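PDB 5GKV: esterase A from Caulobacter crescentus, which probably hydrolyses ester bonds as a serine esterase with the fold of penicillin-binding proteins and beta-lactamases. Local coordinates for residues F145-T150 with E260-N265; P228-I233 with N367-D372; A274-A279 with R289-P294. One frame throughout, in Å; residues are numbered along the deposited sequence.

Overall arrangement
The three contacts lie in one beta-lactamase-type fold, each about 15 or 16 Å from the centre of the chain. Contact 1 joins the start of helix 147-156 to the loop between helix 253-258 and strand 266-268. Contact 2 brings loop 228-233 to the lead-in of the last helix, 373-384. Contact 3 seats the segment after a small hairpin on helix 270-281. The segments of contacts 1 and 2 alternate along the chain. Contact 1 closes before contact 3 opens, and contact 2 spans contact 3. Centres are about 24 Å (1 and 2), 26 Å (1 and 3) and 30 Å (2 and 3) apart, without touching. Contacts 2 and 3 lie on opposite sides of the chain's centre.

Contact 1. Residues F145-T150 with E260-N265; sequences FDWDAT and EIPSAN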
loop_
_atom_site.group_PDB
_atom_site.type_symbol
_atom_site.label_atom_id
_atom_site.label_comp_id
_atom_site.label_asym_id
_atom_site.label_seq_id
_atom_site.Cartn_x
_atom_site.Cartn_y
_atom_site.Cartn_z
ATOM N N PHE A 145 3.077 17.977 -5.524
ATOM C CA PHE A 145 3.008 18.688 -4.248
ATOM C C PHE A 145 1.875 19.705 -4.184
ATOM O O PHE A 145 1.704 20.360 -3.150
ATOM C CB PHE A 145 4.340 19.384 -3.961
ATOM C CG PHE A 145 5.471 18.432 -3.743
ATOM C CD1 PHE A 145 5.643 17.812 -2.514
ATOM C CD2 PHE A 145 6.354 18.137 -4.771
ATOM C CE1 PHE A 145 6.677 16.924 -2.310
ATOM C CE2 PHE A 145 7.399 17.251 -4.570
ATOM C CZ PHE A 145 7.561 16.643 -3.340
ATOM N N ASP A 146 1.103 19.848 -5.255
ATOM C CA ASP A 146 -0.048 20.738 -5.313
ATOM C C ASP A 146 -1.271 19.848 -5.509
ATOM O O ASP A 146 -1.636 19.542 -6.648
ATOM C CB ASP A 146 0.114 21.757 -6.450
ATOM C CG ASP A 146 -1.056 22.723 -6.555
ATOM O OD1 ASP A 146 -2.154 22.444 -6.023
ATOM O OD2 ASP A 146 -0.876 23.774 -7.200
ATOM N N TRP A 147 -1.897 19.450 -4.395
ATOM C CA TRP A 147 -3.032 18.530 -4.440
ATOM C C TRP A 147 -4.074 18.966 -5.465
ATOM O O TRP A 147 -4.496 18.172 -6.316
ATOM C CB TRP A 147 -3.683 18.412 -3.059
ATOM C CG TRP A 147 -4.760 17.380 -3.041
ATOM C CD1 TRP A 147 -6.095 17.570 -3.283
ATOM C CD2 TRP A 147 -4.589 15.982 -2.796
ATOM N NE1 TRP A 147 -6.765 16.372 -3.186
ATOM C CE2 TRP A 147 -5.859 15.382 -2.898
ATOM C CE3 TRP A 147 -3.479 15.179 -2.506
ATOM C CZ2 TRP A 147 -6.052 14.010 -2.723
ATOM C CZ3 TRP A 147 -3.667 13.819 -2.324
ATOM C CH2 TRP A 147 -4.950 13.246 -2.428
ATOM N N ASP A 148 -4.489 20.233 -5.407
ATOM C CA ASP A 148 -5.563 20.697 -6.284
ATOM C C ASP A 148 -5.143 20.677 -7.749
ATOM O O ASP A 148 -5.947 20.334 -8.624
ATOM C CB ASP A 148 -6.015 22.097 -5.873
ATOM C CG ASP A 148 -6.940 22.086 -4.654
ATOM O OD1 ASP A 148 -7.378 20.992 -4.238
ATOM O OD2 ASP A 148 -7.244 23.177 -4.116
ATOM N N ALA A 149 -3.896 21.042 -8.048
ATOM C CA ALA A 149 -3.474 21.027 -9.447
ATOM C C ALA A 149 -3.395 19.601 -9.988
ATOM O O ALA A 149 -3.763 19.349 -11.143
ATOM C CB ALA A 149 -2.139 21.746 -9.620
ATOM N N THR A 150 -2.948 18.646 -9.164
ATOM C CA THR A 150 -2.897 17.257 -9.621
ATOM C C THR A 150 -4.304 16.726 -9.902
ATOM O O THR A 150 -4.565 16.159 -10.972
ATOM C CB THR A 150 -2.173 16.378 -8.591
ATOM O OG1 THR A 150 -0.836 16.857 -8.402
ATOM C CG2 THR A 150 -2.113 14.922 -9.057
ATOM N N GLU A 260 0.439 14.670 1.953
ATOM C CA GLU A 260 -0.270 13.400 1.879
ATOM C C GLU A 260 -0.213 12.899 0.446
ATOM O O GLU A 260 -0.717 13.564 -0.463
ATOM C CB GLU A 260 -1.723 13.550 2.317
ATOM C CG GLU A 260 -1.894 14.031 3.734
ATOM C CD GLU A 260 -3.336 13.886 4.188
ATOM O OE1 GLU A 260 -4.112 13.180 3.484
ATOM O OE2 GLU A 260 -3.681 14.476 5.236
ATOM N N ILE A 261 0.405 11.741 0.247
ATOM C CA ILE A 261 0.373 11.063 -1.045
ATOM C C ILE A 261 -0.117 9.646 -0.760
ATOM O O ILE A 261 0.698 8.736 -0.535
ATOM C CB ILE A 261 1.749 11.101 -1.732
ATOM C CG1 ILE A 261 2.238 12.555 -1.851
ATOM C CG2 ILE A 261 1.673 10.428 -3.119
ATOM C CD1 ILE A 261 3.624 12.727 -2.468
ATOM N N PRO A 262 -1.435 9.419 -0.710
ATOM C CA PRO A 262 -1.949 8.107 -0.270
ATOM C C PRO A 262 -1.602 6.946 -1.202
ATOM O O PRO A 262 -1.935 5.795 -0.887
ATOM C CB PRO A 262 -3.473 8.342 -0.203
ATOM C CG PRO A 262 -3.618 9.834 -0.004
ATOM C CD PRO A 262 -2.512 10.412 -0.860
ATOM N N SER A 263 -0.953 7.193 -2.335
ATOM C CA SER A 263 -0.431 6.105 -3.144
ATOM C C SER A 263 1.001 5.720 -2.783
ATOM O O SER A 263 1.479 4.694 -3.279
ATOM C CB SER A 263 -0.486 6.477 -4.631
ATOM O OG SER A 263 0.027 7.786 -4.842
ATOM N N ALA A 264 1.706 6.512 -1.954
ATOM C CA ALA A 264 3.160 6.362 -1.894
ATOM C C ALA A 264 3.895 6.856 -0.642
ATOM O O ALA A 264 5.055 6.488 -0.462
ATOM C CB ALA A 264 3.800 7.067 -3.096
ATOM N N ASN A 265 3.318 7.720 0.196
ATOM C CA ASN A 265 4.153 8.337 1.230
ATOM C C ASN A 265 3.663 8.059 2.647
ATOM O O ASN A 265 3.992 8.810 3.573
ATOM C CB ASN A 265 4.306 9.848 1.001
ATOM C CG ASN A 265 3.148 10.651 1.549
ATOM O OD1 ASN A 265 2.002 10.189 1.571
ATOM N ND2 ASN A 265 3.440 11.875 1.993
#
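The indole of Trp147 meets Glu260 and Pro262 with its edge, near the ring plane. OD1 of Asp148 lies in plane at the far edge, by CD1 of the five-membered ring. Tyr176 of helix 173-186 also meets the indole, with the two planes at about 35°. The contact joins the first turn of helix 147-156 to the loop before strand 266-268, in the helical part of a beta-lactamase-type fold. The six-membered ring does the touching, mainly through CZ3: this atom of Trp147 is 3.5 Å from the backbone O of Glu260 and 3.9 Å from CD of Pro262. No hydrogen bond crosses between the segments. CG of Trp147 stands anti to its backbone N (chi1 -174°), which carries the ring from the helix start to the loop. The pyrrole end of the indole is held separately, by a hydrogen bond from NE1 to OE1 of Glu180.

The helix start is capped by Asp146. Its OD1 takes a hydrogen bond from Ala149 N at 3.0 Å, from above the carboxylate plane. The loop has its own polar ties. The carboxylate of Glu260 is bonded to Thr189 and Gly191, and Ser263 O accepts from Lys83 NZ. Ile261 O receives two backbone bonds, from Ala264 N and Asn265 N. The side chain of Asn265 folds back across the turn. Its OD1 accepts from Ile261 N at 2.6 Å, with the donor 53° out of the amide carbonyl plane.

Contact 2. Residues P228-I233 with N367-D372; sequences PQFGEI and NALIGD
Pro228 and Leu369 bury the most surface here and touch each other directly. Asn367 comes next. Two irregular loops of the beta-lactamase-type fold meet. Loop 228-233 precedes helix 235-241. Loop 367-372 leads into the C-terminal helix 373-384. CB of Pro228 is directed toward the second loop, and the proline crosses the Leu369 side chain at about a right angle. With CG of Leu369 anti to its own carbonyl carbon (chi1 -63°), that atom rests 3.8 Å from CB of Pro228. CD2 of Leu369 stays on the proline, against both CB and CG. CD1 reaches over one face of the Phe230 ring, offset toward the rim, as a CH-pi contact 4.2 Å from the ring centroid. The Phe230 ring also meets Phe241 and Phe242. Trp343 touches both Pro228 and Leu369, extending this apolar cluster.

Asn367 works mainly through its backbone. Its O lies 3.3 Å from CB of Pro228 and 3.4 Å from CA of Pro228, the latter a bent CA-H...O contact. Its CB packs beside the backbone of Pro228. One water bridges the loops. It accepts from Gln229 N at 3.0 Å and donates to Asn367 O at 2.7 Å.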
loop_
_atom_site.group_PDB
_atom_site.type_symbol
_atom_site.label_atom_id
_atom_site.label_comp_id
_atom_site.label_asym_id
_atom_site.label_seq_id
_atom_site.Cartn_x
_atom_site.Cartn_y
_atom_site.Cartn_z
ATOM N N PRO A 228 13.916 -2.306 -11.880
ATOM C CA PRO A 228 13.000 -3.425 -12.114
ATOM C C PRO A 228 12.803 -3.646 -13.605
ATOM O O PRO A 228 12.903 -2.718 -14.415
ATOM C CB PRO A 228 11.701 -2.978 -11.430
ATOM C CG PRO A 228 11.808 -1.485 -11.334
ATOM C CD PRO A 228 13.264 -1.177 -11.189
ATOM N N GLN A 229 12.542 -4.900 -13.963
ATOM C CA GLN A 229 12.354 -5.296 -15.356
ATOM C C GLN A 229 10.870 -5.188 -15.693
ATOM O O GLN A 229 10.072 -6.061 -15.344
ATOM C CB GLN A 229 12.891 -6.708 -15.589
ATOM C CG GLN A 229 12.578 -7.313 -16.968
ATOM C CD GLN A 229 12.991 -6.426 -18.142
ATOM O OE1 GLN A 229 13.989 -5.703 -18.075
ATOM N NE2 GLN A 229 12.214 -6.476 -19.225
ATOM N N PHE A 230 10.498 -4.111 -16.378
ATOM C CA PHE A 230 9.123 -3.949 -16.816
ATOM C C PHE A 230 8.842 -4.819 -18.036
ATOM O O PHE A 230 9.734 -5.449 -18.612
ATOM C CB PHE A 230 8.832 -2.484 -17.124
ATOM C CG PHE A 230 8.628 -1.652 -15.905
ATOM C CD1 PHE A 230 7.370 -1.533 -15.338
ATOM C CD2 PHE A 230 9.698 -1.014 -15.297
ATOM C CE1 PHE A 230 7.174 -0.777 -14.193
ATOM C CE2 PHE A 230 9.512 -0.254 -14.153
ATOM C CZ PHE A 230 8.242 -0.133 -13.598
ATOM N N GLY A 231 7.578 -4.845 -18.434
ATOM C CA GLY A 231 7.163 -5.581 -19.610
ATOM C C GLY A 231 7.374 -4.784 -20.879
ATOM O O GLY A 231 8.257 -3.919 -20.966
ATOM N N GLU A 232 6.546 -5.071 -21.877
ATOM C CA GLU A 232 6.597 -4.306 -23.110
ATOM C C GLU A 232 6.145 -2.875 -22.852
ATOM O O GLU A 232 5.220 -2.623 -22.075
ATOM C CB GLU A 232 5.733 -4.958 -24.193
ATOM C CG GLU A 232 6.012 -6.460 -24.409
ATOM C CD GLU A 232 7.466 -6.772 -24.805
ATOM O OE1 GLU A 232 7.835 -7.975 -24.824
ATOM O OE2 GLU A 232 8.231 -5.819 -25.090
ATOM N N ILE A 233 6.841 -1.939 -23.485
ATOM C CA ILE A 233 6.494 -0.532 -23.390
ATOM C C ILE A 233 5.148 -0.289 -24.068
ATOM O O ILE A 233 4.821 -0.906 -25.093
ATOM C CB ILE A 233 7.623 0.306 -24.013
ATOM C CG1 ILE A 233 8.949 0.044 -23.272
ATOM C CG2 ILE A 233 7.276 1.780 -24.039
ATOM C CD1 ILE A 233 8.927 0.322 -21.754
ATOM N N ASN A 367 14.562 -4.814 -6.403
ATOM C CA ASN A 367 14.014 -4.429 -7.699
ATOM C C ASN A 367 12.834 -5.304 -8.114
ATOM O O ASN A 367 12.497 -5.360 -9.304
ATOM C CB ASN A 367 15.106 -4.453 -8.770
ATOM C CG ASN A 367 15.506 -5.860 -9.159
ATOM O OD1 ASN A 367 15.553 -6.761 -8.317
ATOM N ND2 ASN A 367 15.790 -6.060 -10.447
ATOM N N ALA A 368 12.208 -6.001 -7.167
ATOM C CA ALA A 368 10.967 -6.717 -7.433
ATOM C C ALA A 368 9.799 -5.786 -7.137
ATOM O O ALA A 368 9.646 -5.313 -6.005
ATOM C CB ALA A 368 10.872 -7.995 -6.598
ATOM N N LEU A 369 8.975 -5.516 -8.155
ATOM C CA LEU A 369 7.857 -4.604 -7.956
ATOM C C LEU A 369 6.856 -5.175 -6.955
ATOM O O LEU A 369 6.302 -4.439 -6.129
ATOM C CB LEU A 369 7.191 -4.313 -9.300
ATOM C CG LEU A 369 8.144 -3.606 -10.267
ATOM C CD1 LEU A 369 7.737 -3.794 -11.730
ATOM C CD2 LEU A 369 8.234 -2.127 -9.905
ATOM N N ILE A 370 6.604 -6.484 -7.025
ATOM C CA ILE A 370 5.832 -7.206 -6.020
ATOM C C ILE A 370 6.508 -8.552 -5.804
ATOM O O ILE A 370 7.303 -9.017 -6.627
ATOM C CB ILE A 370 4.347 -7.416 -6.411
ATOM C CG1 ILE A 370 4.250 -8.159 -7.743
ATOM C CG2 ILE A 370 3.612 -6.080 -6.493
ATOM C CD1 ILE A 370 2.828 -8.317 -8.258
ATOM N N GLY A 371 6.183 -9.174 -4.676
ATOM C CA GLY A 371 6.719 -10.488 -4.369
ATOM C C GLY A 371 8.214 -10.494 -4.128
ATOM O O GLY A 371 8.907 -11.418 -4.576
ATOM N N ASP A 372 8.732 -9.475 -3.457
ATOM C CA ASP A 372 10.133 -9.494 -3.070
ATOM C C ASP A 372 10.378 -10.757 -2.253
ATOM O O ASP A 372 9.644 -11.005 -1.285
ATOM C CB ASP A 372 10.480 -8.251 -2.250
ATOM C CG ASP A 372 11.948 -8.175 -1.893
ATOM O OD1 ASP A 372 12.429 -8.994 -1.072
ATOM O OD2 ASP A 372 12.631 -7.284 -2.453
HETATM O O HOH W 1 12.141 -6.733 -11.561
#

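Contact 3. Residues A274-A279 with R289-P294; sequences ARLMGA and RSLITP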
loop_
_atom_site.group_PDB
_atom_site.type_symbol
_atom_site.label_atom_id
_atom_site.label_comp_id
_atom_site.label_asym_id
_atom_site.label_seq_id
_atom_site.Cartn_x
_atom_site.Cartn_y
_atom_site.Cartn_z
ATOM N N ALA A 274 0.463 -4.792 10.514
ATOM C CA ALA A 274 -0.062 -6.124 10.805
ATOM C C ALA A 274 -1.323 -6.036 11.652
ATOM O O ALA A 274 -2.268 -6.813 11.453
ATOM C CB ALA A 274 1.010 -6.983 11.503
ATOM N N ARG A 275 -1.363 -5.089 12.598
ATOM C CA ARG A 275 -2.557 -4.909 13.414
ATOM C C ARG A 275 -3.717 -4.371 12.582
ATOM O O ARG A 275 -4.845 -4.860 12.701
ATOM C CB ARG A 275 -2.249 -3.978 14.591
ATOM C CG ARG A 275 -1.244 -4.559 15.578
ATOM C CD ARG A 275 -0.928 -3.592 16.718
ATOM N NE ARG A 275 -2.141 -3.190 17.410
ATOM C CZ ARG A 275 -2.303 -2.020 18.028
ATOM N NH1 ARG A 275 -1.319 -1.125 18.040
ATOM N NH2 ARG A 275 -3.459 -1.739 18.624
ATOM N N LEU A 276 -3.452 -3.382 11.720
ATOM C CA LEU A 276 -4.519 -2.810 10.904
ATOM C C LEU A 276 -5.097 -3.849 9.950
ATOM O O LEU A 276 -6.321 -4.038 9.884
ATOM C CB LEU A 276 -4.006 -1.580 10.140
ATOM C CG LEU A 276 -5.058 -0.867 9.271
ATOM C CD1 LEU A 276 -6.183 -0.313 10.131
ATOM C CD2 LEU A 276 -4.425 0.241 8.464
ATOM N N MET A 277 -4.229 -4.540 9.194
ATOM C CA MET A 277 -4.715 -5.608 8.334
ATOM C C MET A 277 -5.302 -6.751 9.151
ATOM O O MET A 277 -6.202 -7.451 8.671
ATOM C CB MET A 277 -3.593 -6.134 7.429
ATOM C CG MET A 277 -2.997 -5.102 6.485
ATOM S SD MET A 277 -4.198 -4.266 5.422
ATOM C CE MET A 277 -4.446 -5.569 4.207
ATOM N N GLY A 278 -4.813 -6.945 10.382
ATOM C CA GLY A 278 -5.389 -7.960 11.255
ATOM C C GLY A 278 -6.867 -7.737 11.524
ATOM O O GLY A 278 -7.644 -8.694 11.609
ATOM N N ALA A 279 -7.280 -6.471 11.650
ATOM C CA ALA A 279 -8.699 -6.183 11.817
ATOM C C ALA A 279 -9.504 -6.672 10.618
ATOM O O ALA A 279 -10.599 -7.223 10.780
ATOM C CB ALA A 279 -8.916 -4.685 12.040
ATOM N N ARG A 289 -12.626 -2.610 18.817
ATOM C CA ARG A 289 -13.260 -1.500 18.111
ATOM C C ARG A 289 -13.579 -1.930 16.681
ATOM O O ARG A 289 -12.683 -2.357 15.948
ATOM C CB ARG A 289 -12.353 -0.267 18.116
ATOM C CG ARG A 289 -12.888 0.910 17.304
ATOM C CD ARG A 289 -11.997 2.149 17.422
ATOM N NE ARG A 289 -11.808 2.553 18.815
ATOM C CZ ARG A 289 -12.225 3.706 19.331
ATOM N NH1 ARG A 289 -12.851 4.592 18.567
ATOM N NH2 ARG A 289 -12.005 3.974 20.613
ATOM N N SER A 290 -14.850 -1.824 16.285
ATOM C CA SER A 290 -15.244 -2.160 14.919
ATOM C C SER A 290 -14.805 -1.062 13.948
ATOM O O SER A 290 -15.253 0.085 14.051
ATOM C CB SER A 290 -16.758 -2.364 14.832
ATOM O OG SER A 290 -17.132 -2.763 13.517
ATOM N N LEU A 291 -13.915 -1.406 13.015
ATOM C CA LEU A 291 -13.520 -0.485 11.952
ATOM C C LEU A 291 -14.405 -0.587 10.719
ATOM O O LEU A 291 -14.525 0.390 9.973
ATOM C CB LEU A 291 -12.069 -0.753 11.528
ATOM C CG LEU A 291 -11.046 -0.563 12.639
ATOM C CD1 LEU A 291 -9.648 -0.830 12.128
ATOM C CD2 LEU A 291 -11.170 0.849 13.174
ATOM N N ILE A 292 -15.018 -1.746 10.494
ATOM C CA ILE A 292 -15.769 -2.036 9.277
ATOM C C ILE A 292 -16.520 -3.341 9.522
ATOM O O ILE A 292 -16.090 -4.159 10.344
ATOM C CB ILE A 292 -14.818 -2.134 8.065
ATOM C CG1 ILE A 292 -15.586 -2.310 6.755
ATOM C CG2 ILE A 292 -13.809 -3.290 8.259
ATOM C CD1 ILE A 292 -14.735 -2.090 5.501
ATOM N N THR A 293 -17.646 -3.551 8.834
ATOM C CA THR A 293 -18.378 -4.806 8.982
ATOM C C THR A 293 -17.789 -5.900 8.099
ATOM O O THR A 293 -17.095 -5.620 7.116
ATOM C CB THR A 293 -19.858 -4.615 8.628
ATOM O OG1 THR A 293 -20.018 -4.562 7.198
ATOM C CG2 THR A 293 -20.405 -3.347 9.269
ATOM N N PRO A 294 -18.057 -7.169 8.425
ATOM C CA PRO A 294 -17.656 -8.255 7.508
ATOM C C PRO A 294 -18.180 -8.072 6.095
ATOM O O PRO A 294 -17.458 -8.328 5.120
ATOM C CB PRO A 294 -18.247 -9.503 8.176
ATOM C CG PRO A 294 -18.269 -9.158 9.657
ATOM C CD PRO A 294 -18.531 -7.670 9.732
#
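Leu291 sets its CB toward helix 270-281, and its side chain crosses that of Leu276 at about a right angle. A single methyl, CD1 of Leu291, does the touching. It lies 4.0 Å from CD1 of Leu276 and 3.9 Å from CB of Ala279. Leu276 and Ala279 are three residues, nearly one turn, apart on the helix, and the Leu291 methyl bears on both. The two leucines reach out differently. Leu276 has CG anti to the backbone N (chi1 -178°), which brings its end nearer to Leu291. In Leu291, CG is anti to the carbonyl carbon instead (chi1 -61°), and CD1 continues the extended chain toward the helix. CB of Ala279 is directed toward the other segment.

All three residues are buried, and no hydrogen bond joins the segments. Other helices complete the apolar core: Leu276 also rests on Ile198 and Leu88, and Leu291 on Leu202. Polar ties flank it. Arg275 forms a salt bridge with Asp287, and Leu291 O accepts from Arg92. Thr293 N-caps the next helix, 294-301, through OG1. After the short hairpin of 285-286 with 289-290, the chain returns to pack on the helix that precedes it, within the beta-lactamase-type fold.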